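UL37 (Suid herpesvirus 1, PDB 4K70) is an inner tegument protein of a herpesvirus, seen here as its N-terminal half, which binds calcium and probably helps control viral trafficking. Local coordinates at residues A[403-406]-A[407-411]. Sequence-based numbering, arbitrary orientation.
Sequences DTLE and PLYGD
Y409 packs against L405, four residues earlier in the short helix 405-409. Its CB lies 3.4 Å from the carbonyl O of L405. The same oxygen accepts the hydrogen bond from Y409 N (2.8 Å). With CG anti to the carbonyl carbon (chi1 -54°), the ring leans back toward L405: CG and CD2 pass that oxygen obliquely, CD2 at 3.5 Å from L405 O, and CE2 reaches L405 CD2 at 4.1 Å, the two side chains crossing at a slant. L408 CB sits over one ring face, displaced toward the rim. At the tip, OH is hydrogen-bonded to E354 OE2, while V376 of helix 366-385 touches the side chain; V380 of that helix meets L405.

T404 and L408 run side by side, T404 OG1 4.0 Å from L408 CD1; the hydroxyl hydrogen-bonds V401 O and, weakly, NH2 of R383, a calcium-binding residue of helix 366-385 that also touches L408. The E406 chain bends at chi2 (59°), bringing OE2 within 3.6 Å of G410 CA, while OE1 makes a long, weak ion pair with K421.

Three successive i to i+4 bonds, L408 N to T404 O, Y409 N to L405 O and G410 N to E406 O (2.9 Å), build the turn. P407 has no N-H to donate; its ring lies beside the T404 carbonyl, CG 3.5 Å from T404 O. The chemistry is thus divided: backbone bonds hold this short helix together, while L405, L408 and the Y409 ring pack it against helix 366-385, with the buried phenol fixed at its far end by a carboxylate.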
loop_
_atom_site.group_PDB
_atom_site.type_symbol
_atom_site.label_atom_id
_atom_site.label_comp_id
_atom_site.label_asym_id
_atom_site.label_seq_id
_atom_site.Cartn_x
_atom_site.Cartn_y
_atom_site.Cartn_z
ATOM N N ASP A 403 12.125 10.804 4.045
ATOM C CA ASP A 403 13.271 11.132 4.896
ATOM C C ASP A 403 14.621 10.757 4.286
ATOM O O ASP A 403 15.648 11.239 4.749
ATOM C CB ASP A 403 13.161 10.446 6.269
ATOM C CG ASP A 403 12.073 11.048 7.149
ATOM O OD1 ASP A 403 11.702 12.214 6.913
ATOM O OD2 ASP A 403 11.596 10.353 8.085
ATOM N N THR A 404 14.638 9.877 3.287
ATOM C CA THR A 404 15.917 9.444 2.708
ATOM C C THR A 404 16.318 10.295 1.511
ATOM O O THR A 404 17.435 10.188 1.021
ATOM C CB THR A 404 15.894 7.978 2.232
ATOM O OG1 THR A 404 15.001 7.844 1.112
ATOM C CG2 THR A 404 15.451 7.031 3.365
ATOM N N LEU A 405 15.402 11.131 1.029
ATOM C CA LEU A 405 15.641 11.850 -0.221
ATOM C C LEU A 405 16.780 12.867 -0.095
ATOM O O LEU A 405 17.607 13.018 -1.003
ATOM C CB LEU A 405 14.349 12.520 -0.721
ATOM C CG LEU A 405 13.211 11.545 -1.024
ATOM C CD1 LEU A 405 12.007 12.245 -1.646
ATOM C CD2 LEU A 405 13.683 10.393 -1.924
ATOM N N GLU A 406 16.834 13.554 1.038
ATOM C CA GLU A 406 17.830 14.605 1.212
ATOM C C GLU A 406 19.240 14.028 1.350
ATOM O O GLU A 406 20.163 14.468 0.662
ATOM C CB GLU A 406 17.466 15.504 2.396
ATOM C CG GLU A 406 18.580 16.414 2.869
ATOM C CD GLU A 406 19.071 17.339 1.787
ATOM O OE1 GLU A 406 18.226 17.803 0.981
ATOM O OE2 GLU A 406 20.303 17.597 1.741
ATOM N N PRO A 407 19.420 13.035 2.234
ATOM C CA PRO A 407 20.760 12.435 2.289
ATOM C C PRO A 407 21.179 11.726 0.989
ATOM O O PRO A 407 22.360 11.737 0.661
ATOM C CB PRO A 407 20.672 11.450 3.463
ATOM C CG PRO A 407 19.215 11.316 3.769
ATOM C CD PRO A 407 18.555 12.578 3.334
ATOM N N LEU A 408 20.237 11.142 0.255
ATOM C CA LEU A 408 20.549 10.536 -1.041
ATOM C C LEU A 408 20.834 11.540 -2.176
ATOM O O LEU A 408 21.772 11.361 -2.957
ATOM C CB LEU A 408 19.426 9.592 -1.475
ATOM C CG LEU A 408 19.377 8.185 -0.876
ATOM C CD1 LEU A 408 18.109 7.474 -1.326
ATOM C CD2 LEU A 408 20.611 7.390 -1.283
ATOM N N TYR A 409 20.031 12.593 -2.274
ATOM C CA TYR A 409 20.026 13.400 -3.487
ATOM C C TYR A 409 20.289 14.874 -3.307
ATOM O O TYR A 409 20.399 15.604 -4.300
ATOM C CB TYR A 409 18.707 13.209 -4.240
ATOM C CG TYR A 409 18.428 11.765 -4.517
ATOM C CD1 TYR A 409 19.252 11.040 -5.363
ATOM C CD2 TYR A 409 17.351 11.118 -3.925
ATOM C CE1 TYR A 409 19.011 9.718 -5.624
ATOM C CE2 TYR A 409 17.098 9.779 -4.176
ATOM C CZ TYR A 409 17.931 9.087 -5.020
ATOM O OH TYR A 409 17.694 7.770 -5.286
ATOM N N GLY A 410 20.386 15.319 -2.059
ATOM C CA GLY A 410 20.556 16.739 -1.784
ATOM C C GLY A 410 21.734 17.343 -2.521
ATOM O O GLY A 410 21.718 18.511 -2.903
ATOM N N ASP A 411 22.749 16.522 -2.757
ATOM C CA ASP A 411 23.993 16.993 -3.339
ATOM C C ASP A 411 24.026 16.895 -4.864
ATOM O O ASP A 411 24.901 17.478 -5.499
ATOM C CB ASP A 411 25.181 16.236 -2.726
ATOM C CG ASP A 411 25.502 16.701 -1.309
ATOM O OD1 ASP A 411 25.168 17.860 -0.969
ATOM O OD2 ASP A 411 26.088 15.911 -0.535
#